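Local coordinates for protein phosphinothricin N-acetyltransferase (Brucella ovis, PDB 5DWM) that probably transfers an acetyl group from acetyl-CoA to an amine, as a GNAT-fold acyltransferase named for phosphinothricin N-acetylation, at residues 25-29 with 39-43; 59-63 with 112-117; 106-111 with 141-147; 119-123 with 183-187; 147-153 with 165-171. All blocks are in the same frame, centred on the assembly; numbering follows the deposited sequence. Where two conformers were deposited one is given.

Contact 1 (25-29 with 39-43)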
# COMPACT_ATOMS: atom_id res chain seq x y z
N ALA A 25 -18.40 -13.26 10.86
CA ALA A 25 -18.20 -13.49 12.29
C ALA A 25 -16.72 -13.61 12.65
O ALA A 25 -16.27 -13.05 13.66
CB ALA A 25 -18.98 -14.73 12.74
N ILE A 26 -15.95 -14.32 11.82
CA ILE A 26 -14.51 -14.45 12.07
C ILE A 26 -13.83 -13.09 12.01
O ILE A 26 -13.05 -12.72 12.88
CB ILE A 26 -13.89 -15.44 11.07
CG1 ILE A 26 -14.42 -16.85 11.34
CG2 ILE A 26 -12.37 -15.41 11.13
CD1 ILE A 26 -14.00 -17.87 10.30
N TYR A 27 -14.12 -12.33 10.95
CA TYR A 27 -13.48 -11.02 10.81
C TYR A 27 -13.93 -10.07 11.91
O TYR A 27 -13.12 -9.25 12.39
CB TYR A 27 -13.75 -10.45 9.41
CG TYR A 27 -12.93 -9.21 9.11
CD1 TYR A 27 -11.54 -9.25 9.16
CD2 TYR A 27 -13.55 -8.00 8.82
CE1 TYR A 27 -10.78 -8.11 8.92
CE2 TYR A 27 -12.80 -6.85 8.57
CZ TYR A 27 -11.42 -6.92 8.63
OH TYR A 27 -10.65 -5.82 8.38
N THR A 28 -15.19 -10.15 12.34
CA THR A 28 -15.67 -9.31 13.43
C THR A 28 -14.81 -9.49 14.68
O THR A 28 -14.39 -8.51 15.31
CB THR A 28 -17.14 -9.61 13.72
OG1 THR A 28 -17.95 -9.14 12.64
CG2 THR A 28 -17.60 -8.96 15.04
N GLN A 29 -14.53 -10.74 15.05
CA GLN A 29 -13.68 -10.98 16.22
C GLN A 29 -12.27 -10.45 16.01
O GLN A 29 -11.68 -9.88 16.94
CB GLN A 29 -13.65 -12.48 16.56
CG GLN A 29 -14.97 -12.99 17.11
CD GLN A 29 -15.53 -12.07 18.17
OE1 GLN A 29 -14.87 -11.78 19.17
NE2 GLN A 29 -16.75 -11.58 17.95
N GLU A 39 -9.06 -1.94 10.75
CA GLU A 39 -10.41 -1.44 10.92
C GLU A 39 -10.78 -1.44 12.40
O GLU A 39 -10.22 -2.20 13.20
CB GLU A 39 -11.41 -2.26 10.10
CG GLU A 39 -11.14 -2.18 8.61
CD GLU A 39 -12.26 -2.75 7.77
OE1 GLU A 39 -12.20 -3.95 7.44
OE2 GLU A 39 -13.21 -2.01 7.43
N ILE A 40 -11.71 -0.56 12.77
CA ILE A 40 -12.17 -0.42 14.14
C ILE A 40 -13.59 -0.93 14.31
O ILE A 40 -13.91 -1.57 15.31
CB ILE A 40 -12.05 1.05 14.61
CG1 ILE A 40 -10.67 1.61 14.29
CG2 ILE A 40 -12.41 1.17 16.09
CD1 ILE A 40 -9.56 0.83 14.87
N GLU A 41 -14.45 -0.67 13.33
CA GLU A 41 -15.85 -1.08 13.39
C GLU A 41 -16.05 -2.27 12.47
O GLU A 41 -15.78 -2.16 11.26
CB GLU A 41 -16.72 0.08 12.93
CG GLU A 41 -18.20 -0.19 12.88
CD GLU A 41 -18.96 0.99 12.34
OE1 GLU A 41 -18.54 2.14 12.59
OE2 GLU A 41 -19.98 0.78 11.65
N PRO A 42 -16.50 -3.42 12.97
CA PRO A 42 -16.69 -4.60 12.13
C PRO A 42 -17.64 -4.31 10.98
O PRO A 42 -18.72 -3.74 11.20
CB PRO A 42 -17.29 -5.63 13.10
CG PRO A 42 -16.79 -5.22 14.43
CD PRO A 42 -16.74 -3.71 14.40
N PRO A 43 -17.26 -4.67 9.75
CA PRO A 43 -18.19 -4.53 8.62
C PRO A 43 -19.40 -5.43 8.78
O PRO A 43 -19.36 -6.47 9.44
CB PRO A 43 -17.34 -4.96 7.41
CG PRO A 43 -15.91 -4.84 7.87
CD PRO A 43 -15.93 -5.15 9.34
O HOH W 1 -20.25 -7.76 11.76
O HOH W 2 -16.95 -8.09 10.07

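Contact 2 (59-63 with 112-117). Unlike the reference sequence in segment 59-63: Gly59 (reference Ser).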
# COMPACT_ATOMS: atom_id res chain seq x y z
N GLY A 59 -10.87 -11.73 -10.42
CA GLY A 59 -10.25 -13.00 -10.74
C GLY A 59 -9.42 -13.63 -9.64
O GLY A 59 -8.76 -14.64 -9.89
N PHE A 60 -9.45 -13.07 -8.43
CA PHE A 60 -8.60 -13.55 -7.35
C PHE A 60 -9.23 -14.74 -6.64
O PHE A 60 -10.46 -14.82 -6.52
CB PHE A 60 -8.35 -12.44 -6.33
CG PHE A 60 -7.39 -11.39 -6.81
CD1 PHE A 60 -6.04 -11.67 -6.92
CD2 PHE A 60 -7.83 -10.12 -7.15
CE1 PHE A 60 -5.14 -10.72 -7.38
CE2 PHE A 60 -6.93 -9.15 -7.61
CZ PHE A 60 -5.58 -9.45 -7.72
N PRO A 61 -8.41 -15.67 -6.16
CA PRO A 61 -8.94 -16.81 -5.40
C PRO A 61 -9.35 -16.41 -4.00
O PRO A 61 -8.73 -15.55 -3.36
CB PRO A 61 -7.75 -17.77 -5.35
CG PRO A 61 -6.57 -16.89 -5.41
CD PRO A 61 -6.95 -15.76 -6.34
N ILE A 62 -10.41 -17.06 -3.52
CA ILE A 62 -10.93 -16.87 -2.17
C ILE A 62 -11.17 -18.26 -1.61
O ILE A 62 -11.94 -19.03 -2.19
CB ILE A 62 -12.23 -16.06 -2.14
CG1 ILE A 62 -12.10 -14.74 -2.92
CG2 ILE A 62 -12.64 -15.77 -0.71
CD1 ILE A 62 -13.42 -14.02 -3.11
N LEU A 63 -10.52 -18.57 -0.49
CA LEU A 63 -10.49 -19.92 0.04
C LEU A 63 -11.02 -19.95 1.47
O LEU A 63 -10.90 -18.98 2.22
CB LEU A 63 -9.06 -20.45 0.05
CG LEU A 63 -8.33 -20.45 -1.28
CD1 LEU A 63 -6.90 -20.89 -1.06
CD2 LEU A 63 -9.04 -21.37 -2.28
N GLU A 112 -2.30 -23.38 -0.00
CA GLU A 112 -3.17 -23.48 -1.17
C GLU A 112 -3.30 -22.14 -1.89
O GLU A 112 -3.35 -22.10 -3.12
CB GLU A 112 -4.53 -24.07 -0.78
CG GLU A 112 -5.49 -24.30 -1.94
CD GLU A 112 -4.96 -25.28 -2.98
OE1 GLU A 112 -5.42 -25.21 -4.15
OE2 GLU A 112 -4.10 -26.11 -2.64
N LEU A 113 -3.33 -21.04 -1.13
CA LEU A 113 -3.39 -19.72 -1.76
C LEU A 113 -2.15 -19.47 -2.61
O LEU A 113 -2.25 -18.97 -3.74
CB LEU A 113 -3.53 -18.64 -0.69
CG LEU A 113 -3.87 -17.25 -1.24
CD1 LEU A 113 -5.31 -17.19 -1.71
CD2 LEU A 113 -3.62 -16.18 -0.19
N ILE A 114 -0.96 -19.83 -2.09
CA ILE A 114 0.27 -19.73 -2.87
C ILE A 114 0.16 -20.51 -4.16
O ILE A 114 0.55 -20.03 -5.24
CB ILE A 114 1.48 -20.20 -2.02
CG1 ILE A 114 1.75 -19.22 -0.87
CG2 ILE A 114 2.72 -20.38 -2.90
CD1 ILE A 114 2.74 -19.77 0.15
N ALA A 115 -0.38 -21.74 -4.09
CA ALA A 115 -0.55 -22.55 -5.29
C ALA A 115 -1.48 -21.87 -6.30
O ALA A 115 -1.18 -21.84 -7.50
CB ALA A 115 -1.07 -23.95 -4.94
N ARG A 116 -2.60 -21.32 -5.84
CA ARG A 116 -3.55 -20.70 -6.77
C ARG A 116 -2.97 -19.43 -7.38
O ARG A 116 -3.13 -19.19 -8.58
CB ARG A 116 -4.87 -20.43 -6.06
CG ARG A 116 -5.62 -21.69 -5.61
CD ARG A 116 -6.27 -22.40 -6.79
NE ARG A 116 -7.24 -21.54 -7.47
CZ ARG A 116 -8.52 -21.45 -7.13
NH1 ARG A 116 -9.00 -22.17 -6.12
NH2 ARG A 116 -9.33 -20.64 -7.80
N ILE A 117 -2.29 -18.60 -6.57
CA ILE A 117 -1.69 -17.37 -7.08
C ILE A 117 -0.56 -17.67 -8.05
O ILE A 117 -0.39 -16.97 -9.06
CB ILE A 117 -1.23 -16.50 -5.90
CG1 ILE A 117 -2.45 -15.85 -5.26
CG2 ILE A 117 -0.23 -15.44 -6.36
CD1 ILE A 117 -3.21 -14.94 -6.22

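Contact 3 (106-111 with 141-147)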
# COMPACT_ATOMS: atom_id res chain seq x y z
N GLY A 106 -3.94 -21.85 9.31
CA GLY A 106 -3.33 -20.81 8.51
C GLY A 106 -2.37 -21.38 7.48
O GLY A 106 -2.35 -20.94 6.33
N LYS A 107 -1.58 -22.37 7.88
CA LYS A 107 -0.63 -22.96 6.94
C LYS A 107 -1.34 -23.69 5.80
O LYS A 107 -0.92 -23.59 4.64
CB LYS A 107 0.33 -23.90 7.67
CG LYS A 107 1.31 -23.20 8.57
CD LYS A 107 2.20 -24.17 9.31
CE LYS A 107 1.48 -24.79 10.51
NZ LYS A 107 2.39 -25.66 11.32
N LEU A 108 -2.41 -24.43 6.12
CA LEU A 108 -3.16 -25.10 5.06
C LEU A 108 -3.72 -24.09 4.07
O LEU A 108 -3.65 -24.30 2.85
CB LEU A 108 -4.30 -25.93 5.64
CG LEU A 108 -3.96 -27.19 6.42
CD1 LEU A 108 -5.25 -27.80 6.95
CD2 LEU A 108 -3.19 -28.17 5.53
N LEU A 109 -4.28 -22.99 4.58
CA LEU A 109 -4.87 -21.98 3.72
C LEU A 109 -3.81 -21.30 2.87
O LEU A 109 -3.99 -21.13 1.66
CB LEU A 109 -5.60 -20.93 4.57
CG LEU A 109 -7.00 -21.32 5.02
CD1 LEU A 109 -7.50 -20.39 6.11
CD2 LEU A 109 -7.95 -21.32 3.85
N LEU A 110 -2.70 -20.89 3.49
CA LEU A 110 -1.69 -20.12 2.76
C LEU A 110 -0.97 -20.99 1.74
O LEU A 110 -0.68 -20.52 0.63
CB LEU A 110 -0.71 -19.47 3.74
CG LEU A 110 0.38 -18.55 3.18
CD1 LEU A 110 -0.21 -17.47 2.27
CD2 LEU A 110 1.17 -17.93 4.32
N ARG A 111 -0.71 -22.26 2.07
CA ARG A 111 -0.12 -23.15 1.07
C ARG A 111 -0.98 -23.23 -0.18
O ARG A 111 -0.48 -23.13 -1.30
CB ARG A 111 0.12 -24.53 1.67
CG ARG A 111 0.63 -25.53 0.64
CD ARG A 111 1.28 -26.74 1.29
NE ARG A 111 2.47 -26.37 2.06
CZ ARG A 111 2.58 -26.51 3.37
NH1 ARG A 111 1.59 -27.02 4.08
NH2 ARG A 111 3.70 -26.14 3.98
N LEU A 141 3.78 -17.68 10.67
CA LEU A 141 3.11 -18.41 9.60
C LEU A 141 3.76 -18.10 8.25
O LEU A 141 4.02 -19.01 7.46
CB LEU A 141 1.62 -18.04 9.55
CG LEU A 141 0.85 -18.35 8.26
CD1 LEU A 141 0.80 -19.83 7.96
CD2 LEU A 141 -0.56 -17.75 8.28
N HIS A 142 4.03 -16.83 7.99
CA HIS A 142 4.61 -16.47 6.70
C HIS A 142 6.07 -16.91 6.61
O HIS A 142 6.51 -17.39 5.56
CB HIS A 142 4.43 -14.97 6.44
CG HIS A 142 3.02 -14.60 6.08
ND1 HIS A 142 2.06 -14.32 7.03
CD2 HIS A 142 2.41 -14.49 4.88
CE1 HIS A 142 0.92 -14.05 6.43
NE2 HIS A 142 1.10 -14.14 5.12
N GLU A 143 6.83 -16.77 7.70
CA GLU A 143 8.19 -17.29 7.72
C GLU A 143 8.22 -18.78 7.41
O GLU A 143 9.07 -19.24 6.63
CB GLU A 143 8.84 -17.04 9.08
CG GLU A 143 9.18 -15.58 9.35
CD GLU A 143 9.75 -15.35 10.73
OE1 GLU A 143 9.66 -16.28 11.57
OE2 GLU A 143 10.28 -14.25 10.98
N SER A 144 7.29 -19.55 7.98
CA SER A 144 7.32 -20.99 7.79
C SER A 144 7.03 -21.40 6.35
O SER A 144 7.44 -22.49 5.93
CB SER A 144 6.34 -21.67 8.75
OG SER A 144 5.02 -21.59 8.26
N LEU A 145 6.36 -20.55 5.58
CA LEU A 145 6.07 -20.83 4.19
C LEU A 145 7.02 -20.13 3.23
O LEU A 145 6.73 -20.03 2.03
CB LEU A 145 4.61 -20.52 3.86
CG LEU A 145 3.74 -21.72 4.25
CD1 LEU A 145 2.28 -21.40 4.17
CD2 LEU A 145 4.07 -22.91 3.36
N GLY A 146 8.15 -19.63 3.73
CA GLY A 146 9.22 -19.14 2.88
C GLY A 146 9.21 -17.66 2.59
O GLY A 146 10.06 -17.20 1.82
N PHE A 147 8.29 -16.90 3.17
CA PHE A 147 8.32 -15.46 2.99
C PHE A 147 9.56 -14.89 3.68
O PHE A 147 10.00 -15.40 4.72
CB PHE A 147 7.09 -14.81 3.62
CG PHE A 147 5.82 -14.96 2.82
CD1 PHE A 147 5.17 -16.18 2.72
CD2 PHE A 147 5.24 -13.84 2.23
CE1 PHE A 147 3.99 -16.29 2.01
CE2 PHE A 147 4.06 -13.95 1.52
CZ PHE A 147 3.42 -15.17 1.41

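Contact 4 (119-123 with 183-187)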
# COMPACT_ATOMS: atom_id res chain seq x y z
N ALA A 119 -0.38 -20.32 -9.96
CA ALA A 119 -0.97 -20.81 -11.20
C ALA A 119 -1.50 -19.67 -12.07
O ALA A 119 -1.59 -19.81 -13.29
CB ALA A 119 -2.08 -21.83 -10.90
N LEU A 120 -1.83 -18.53 -11.45
CA LEU A 120 -2.30 -17.37 -12.20
C LEU A 120 -1.18 -16.54 -12.82
O LEU A 120 -1.46 -15.64 -13.61
CB LEU A 120 -3.19 -16.49 -11.30
CG LEU A 120 -4.55 -17.08 -10.91
CD1 LEU A 120 -5.24 -16.24 -9.84
CD2 LEU A 120 -5.46 -17.24 -12.13
N GLY A 121 0.08 -16.83 -12.49
CA GLY A 121 1.20 -16.18 -13.14
C GLY A 121 1.81 -15.01 -12.40
O GLY A 121 2.65 -14.31 -12.98
N PHE A 122 1.42 -14.78 -11.15
CA PHE A 122 2.03 -13.73 -10.36
C PHE A 122 3.49 -14.05 -10.07
O PHE A 122 3.92 -15.21 -10.08
CB PHE A 122 1.25 -13.50 -9.06
CG PHE A 122 -0.05 -12.78 -9.27
CD1 PHE A 122 -0.09 -11.39 -9.23
CD2 PHE A 122 -1.21 -13.47 -9.53
CE1 PHE A 122 -1.28 -10.72 -9.43
CE2 PHE A 122 -2.40 -12.81 -9.73
CZ PHE A 122 -2.44 -11.43 -9.69
N ARG A 123 4.27 -13.00 -9.81
CA ARG A 123 5.69 -13.14 -9.56
C ARG A 123 6.10 -12.85 -8.11
O ARG A 123 7.18 -13.27 -7.69
CB ARG A 123 6.51 -12.24 -10.51
CG ARG A 123 6.43 -12.65 -11.99
CD ARG A 123 7.00 -14.05 -12.18
NE ARG A 123 7.09 -14.45 -13.58
CZ ARG A 123 8.14 -14.21 -14.35
NH1 ARG A 123 9.18 -13.55 -13.86
NH2 ARG A 123 8.15 -14.62 -15.61
N PRO A 183 2.57 -12.14 -20.27
CA PRO A 183 1.40 -11.26 -20.14
C PRO A 183 1.00 -11.13 -18.68
O PRO A 183 1.18 -12.05 -17.88
CB PRO A 183 0.32 -11.97 -20.95
CG PRO A 183 1.08 -12.81 -21.93
CD PRO A 183 2.31 -13.25 -21.21
N SER A 184 0.47 -9.97 -18.33
CA SER A 184 0.11 -9.73 -16.94
C SER A 184 -0.98 -10.71 -16.52
O SER A 184 -1.84 -11.08 -17.34
CB SER A 184 -0.36 -8.29 -16.74
OG SER A 184 -1.66 -8.09 -17.25
N PRO A 185 -0.96 -11.19 -15.28
CA PRO A 185 -2.02 -12.10 -14.83
C PRO A 185 -3.38 -11.42 -14.90
O PRO A 185 -3.49 -10.19 -14.83
CB PRO A 185 -1.63 -12.39 -13.38
CG PRO A 185 -0.16 -12.15 -13.32
CD PRO A 185 0.09 -11.01 -14.27
N LEU A 186 -4.41 -12.24 -15.07
CA LEU A 186 -5.80 -11.78 -15.00
C LEU A 186 -6.17 -10.81 -16.12
O LEU A 186 -7.11 -10.03 -15.97
CB LEU A 186 -6.14 -11.19 -13.62
CG LEU A 186 -5.86 -12.07 -12.41
CD1 LEU A 186 -6.19 -11.33 -11.12
CD2 LEU A 186 -6.64 -13.37 -12.50
N SER A 187 -5.44 -10.84 -17.23
CA SER A 187 -5.73 -9.96 -18.35
C SER A 187 -6.41 -10.74 -19.47
O SER A 187 -7.30 -10.22 -20.15
CB SER A 187 -4.45 -9.29 -18.87
OG SER A 187 -3.50 -10.25 -19.31
OXT SER A 187 -6.11 -11.90 -19.71
O HOH W 3 -3.82 -14.99 -15.20

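Contact 5 (147-153 with 165-171)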
# COMPACT_ATOMS: atom_id res chain seq x y z
N PHE A 147 8.29 -16.90 3.17
CA PHE A 147 8.32 -15.46 2.99
C PHE A 147 9.56 -14.89 3.68
O PHE A 147 10.00 -15.40 4.72
CB PHE A 147 7.09 -14.81 3.62
CG PHE A 147 5.82 -14.96 2.82
CD1 PHE A 147 5.17 -16.18 2.72
CD2 PHE A 147 5.24 -13.84 2.23
CE1 PHE A 147 3.99 -16.29 2.01
CE2 PHE A 147 4.06 -13.95 1.52
CZ PHE A 147 3.42 -15.17 1.41
N THR A 148 10.12 -13.84 3.09
CA THR A 148 11.25 -13.14 3.68
C THR A 148 10.84 -11.74 4.10
O THR A 148 9.96 -11.12 3.49
CB THR A 148 12.43 -13.08 2.71
OG1 THR A 148 12.05 -12.37 1.53
CG2 THR A 148 12.86 -14.48 2.30
N HIS A 149 11.47 -11.25 5.16
CA HIS A 149 11.17 -9.91 5.64
C HIS A 149 11.64 -8.86 4.65
O HIS A 149 12.78 -8.90 4.18
CB HIS A 149 11.85 -9.70 6.99
CG HIS A 149 11.17 -10.41 8.11
ND1 HIS A 149 10.10 -9.86 8.78
CD2 HIS A 149 11.36 -11.64 8.64
CE1 HIS A 149 9.68 -10.71 9.70
NE2 HIS A 149 10.43 -11.80 9.64
N CYS A 150 10.76 -7.91 4.32
CA CYS A 150 11.12 -6.89 3.36
C CYS A 150 10.72 -5.49 3.81
O CYS A 150 10.73 -4.57 2.98
CB CYS A 150 10.57 -7.20 1.95
SG CYS A 150 8.77 -7.23 1.79
N GLY A 151 10.39 -5.29 5.07
CA GLY A 151 10.19 -3.93 5.56
C GLY A 151 9.40 -3.89 6.84
O GLY A 151 8.78 -4.87 7.26
N ARG A 152 9.41 -2.71 7.46
CA ARG A 152 8.65 -2.47 8.68
C ARG A 152 8.35 -0.98 8.73
O ARG A 152 9.27 -0.17 8.90
CB ARG A 152 9.42 -2.91 9.91
CG ARG A 152 8.63 -2.78 11.20
CD ARG A 152 9.26 -3.63 12.30
NE ARG A 152 8.60 -3.47 13.59
CZ ARG A 152 8.50 -4.42 14.51
NH1 ARG A 152 9.01 -5.63 14.29
NH2 ARG A 152 7.89 -4.17 15.66
N ILE A 153 7.08 -0.62 8.57
CA ILE A 153 6.66 0.78 8.67
C ILE A 153 6.29 1.00 10.13
O ILE A 153 5.26 0.50 10.59
CB ILE A 153 5.49 1.12 7.75
CG1 ILE A 153 5.77 0.72 6.30
CG2 ILE A 153 5.15 2.61 7.85
CD1 ILE A 153 4.53 0.84 5.40
N ASP A 165 3.03 -1.28 14.31
CA ASP A 165 3.92 -1.30 13.16
C ASP A 165 3.37 -2.24 12.10
O ASP A 165 2.75 -3.26 12.42
CB ASP A 165 5.32 -1.80 13.53
CG ASP A 165 6.03 -0.91 14.53
OD1 ASP A 165 5.58 0.22 14.81
OD2 ASP A 165 7.08 -1.35 15.05
N THR A 166 3.64 -1.94 10.83
CA THR A 166 3.29 -2.84 9.74
C THR A 166 4.55 -3.60 9.32
O THR A 166 5.53 -2.97 8.91
CB THR A 166 2.79 -2.05 8.53
OG1 THR A 166 1.59 -1.35 8.87
CG2 THR A 166 2.53 -2.99 7.35
N VAL A 167 4.52 -4.92 9.43
CA VAL A 167 5.62 -5.76 8.97
C VAL A 167 5.32 -6.24 7.55
O VAL A 167 4.24 -6.79 7.29
CB VAL A 167 5.86 -6.94 9.94
CG1 VAL A 167 6.66 -8.05 9.25
CG2 VAL A 167 6.57 -6.43 11.20
N LEU A 168 6.25 -6.02 6.63
CA LEU A 168 6.10 -6.45 5.25
C LEU A 168 6.97 -7.67 4.98
O LEU A 168 8.13 -7.71 5.39
CB LEU A 168 6.50 -5.33 4.28
CG LEU A 168 5.78 -4.00 4.51
CD1 LEU A 168 6.53 -2.94 3.78
CD2 LEU A 168 4.36 -4.09 4.01
N MET A 169 6.39 -8.67 4.29
CA MET A 169 7.11 -9.87 3.90
C MET A 169 6.73 -10.25 2.48
O MET A 169 5.63 -9.95 2.02
CB MET A 169 6.79 -11.04 4.84
CG MET A 169 6.93 -10.69 6.32
SD MET A 169 6.74 -12.10 7.42
CE MET A 169 8.22 -13.04 7.01
N GLN A 170 7.63 -10.94 1.77
CA GLN A 170 7.32 -11.30 0.39
C GLN A 170 7.86 -12.68 0.04
O GLN A 170 8.81 -13.18 0.64
CB GLN A 170 7.79 -10.25 -0.63
CG GLN A 170 9.29 -10.15 -0.78
CD GLN A 170 9.72 -9.08 -1.78
OE1 GLN A 170 10.52 -8.21 -1.45
NE2 GLN A 170 9.21 -9.15 -3.01
N LEU A 171 7.23 -13.28 -0.96
CA LEU A 171 7.57 -14.61 -1.45
C LEU A 171 7.62 -14.54 -2.96
O LEU A 171 6.61 -14.17 -3.60
CB LEU A 171 6.49 -15.61 -1.02
CG LEU A 171 6.68 -17.05 -1.49
CD1 LEU A 171 7.78 -17.76 -0.70
CD2 LEU A 171 5.36 -17.80 -1.37

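Contact 1 (25-29 with 39-43)
In this GNAT domain, residues 25-29 belong to helix 20-33, and residues 39-43 to the loop that leads from it to helix 45-58; the contact folds that loop back on the helix it has just left. The closest backbone approach is Thr28 to Pro42, 5.0 Å between CA atoms, and 219 Å² is buried. The direct polar link is one short hydrogen bond, Tyr27 OH donating to Glu39 OE1 at 2.6 Å. That carboxylate oxygen also forms a salt bridge with Arg51 of helix 45-58, so the phenol and the guanidinium converge on the same acceptor, while Ser37 adds a hydrogen bond to the phenol oxygen. Apolar packing lies alongside: Tyr27 CE2 meets Pro43 CD at 3.6 Å, at the ring edge. Thr28 OG1 is in van der Waals contact with Pro42 CB at 3.6 Å. Tyr95 packs edge-to-face with the Tyr27 ring, placing it against the central sheet. Water mediates the remainder. Thr28 OG1, hydrogen-bonded to Thr24 O one helical turn back, and Pro43 O are 4.4 Å apart; two waters bridge them, water 1 at 2.8 Å from both Thr28 OG1 and Pro43 O, water 2 at 3.0 Å from both Thr28 OG1 and Pro43 O.

Contact 2 (59-63 with 112-117)
Helix residues 112-117 meet the entry to strand 62-67 mainly through side chains, burying 328 Å² without a hydrogen bond between the segments. Glu112 comes first, its CG 3.8 Å from Leu63 CD1. Leu113 follows: Leu63 CD1 sits 3.6 Å from Leu113 N and 4.1 Å from Leu113 CB, and Leu113 CD1 reaches Pro61 CG at 3.9 Å. One turn after Glu112, Arg116 gives the closest backbone approach, 6.8 Å from its CA to Pro61 CA. Its CB lies 4.0 Å from Pro61 CG, Pro61 CB lies over one face of its guanidinium, and NH1 is 3.9 Å from Leu63 CD2; the charge is answered by a salt bridge to Asp14. Ile117 closes the series, CD1 being 3.8 Å from Pro61 CD and 4.4 Å from Phe60 CD1, at the ring edge. Pro61 and Leu63 point toward the helix, while Ile62 points away and packs on Phe52 and Phe55 of helix 45-58, the alternation expected where helices cover both faces of a strand, as in the GNAT fold.

Contact 3 (106-111 with 141-147)
Residues 106-111 are helical throughout, part of helix 105-119, whereas 141-147 cover the last turn of helix 136-144 and its exit. The backbones come nearest at Lys107-Leu141, 6.5 Å between CA atoms, and at Arg111-Leu145, 7.3 Å. A Schellman motif ends the second helix: Gly146, with phi 94°, is its C-prime residue, and the bonds run from Phe147 N to His142 O (3.0 Å) and Gly146 N to Glu143 O (3.1 Å). The turn brings Phe147 back toward the first helix. Gly106 permits close approach, since its C atom is 3.6 Å from Leu141 CD1 and a CB there would be tight against Leu141 CD2. Leu110 occupies the middle: its CG lies 3.6 Å from Leu145 CD1, and its CD2 4.0 Å from both Leu141 CG and Phe147 CE1. The same CD2 makes a CH-pi contact with His142, 4.0 Å from the ring centroid and 25° off the normal; that imidazole is held by Asp92 through NE2. At the margin, Lys107 CG packs on Leu141 CD1 at 3.5 Å and Arg111 NH2 on Leu145 CD2 at 3.3 Å. Gly106 and Lys107 belong to the acetyl-CoA site seen in a structure of this protein, though no cofactor is bound to this chain. With no hydrogen bond between the segments, their fit depends on shape around Leu110 and close approach at Gly106, rather than on polar pairing.

Contact 4 (119-123 with 183-187)
This is loop-to-loop packing at the periphery of the domain, where the C-terminal tail, residues 183-187, lies against the connection between helix 105-119 and strand 124-129; it is away from the acetyl-CoA site. The backbones are closest at Gly121-Pro185, 5.5 Å between CA atoms. Both segments turn there: Gly121, with phi 98°, belongs to the Schellman motif that ends the helix, and Ser184 to Ser187 form a type II turn, with Ser187 OG donating to Ser184 O at 2.7 Å. Pro185 is the main point of contact. Its CB stands 3.9 Å from the centroid of the Phe122 ring, 18° off the normal, a CH-pi interaction over the face, and the same CB is 3.3 Å from Leu120 O; Pro185 CG is 3.6 Å from Gly121 O. Leu186 packs beside it, CD1 at 4.0 Å from Phe122 CZ, at the ring edge, and CD2 at 4.1 Å from Leu120 CD2. No direct hydrogen bond joins the segments, but water 3 donates to Leu120 O (2.9 Å) and accepts from Leu186 N (2.8 Å). Beyond the pair, Phe122 and Leu186 both touch Tyr79 of strand 70-79, Pro185 packs on Trp88 just before strand 89-96, and Arg123 pairs through its backbone with Trp88 and Leu173.

Contact 5 (147-153 with 165-171)
The apolar centre of this hairpin contact gathers Phe147, Met169 and Leu171. Leu171 CB sits over the Phe147 ring, 3.7 Å from its centroid and 3° off the normal, and Phe147 CB meets Met169 CB at 4.0 Å. Met169 CE makes a CH-pi contact over one face of the His149 ring, 3.7 Å from the centroid, with SD at 4.3 Å, a Met-aromatic contact; His149 NE2 is hydrogen-bonded to Glu143 OE2. Cys150 SG packs on Leu168 CB at 3.9 Å. The strands run antiparallel at 142°. Thr148 and Gln170 form a hydrogen-bonded pair (Thr148 N to Gln170 O and Gln170 N to Thr148 O, both 2.9 Å), His149 and Met169 a non-hydrogen-bonded one. Cys150 and Gly151 both face Leu168 in a classic beta bulge: Cys150 N donates to Leu168 O and Leu168 N to Gly151 O, each at 2.8 Å. Regular pairing resumes through Ile153 N to Thr166 O (2.8 Å) and Thr166 N to Ile153 O (2.9 Å). At the polar edge, Arg152 NE and NH2 each donate to Asp165 OD2 at 3.0 Å in a salt bridge; Arg152 NH2 also salt-bridges Glu133, and Asp165 OD1 accepts a hydrogen bond from Gly155 N and salt-bridges Arg177 of the second subunit. Strand 162-172 lies between 148-159 and 124-129, with Phe147 and Leu171 against helix 105-119; Cys150 and Arg152 make backbone hydrogen bonds to the second subunit.

Overall arrangement
Contacts 2 and 5 are the buried ones, while 1, 3 and 4 are only partly so. Helix 105-119 serves both contacts 2 and 3, and its Ile114 CD1 reaches Leu171 CD2 of contact 5 at 3.6 Å; Phe147 is common to contacts 3 and 5. Contact 4 continues the packing of contact 2, with Phe60 CE1 3.6 Å from Phe122 CZ, whereas contact 1 stands apart, its centre at least about 22 Å from the others. Chemistry follows place: helix packing in 2 and 3 uses no hydrogen bond between segments, the loop contacts 1 and 4 recruit water, and strand pairing in 5 combines backbone bonds with a salt bridge. Contacts 1, 4 and 5 touch the second subunit.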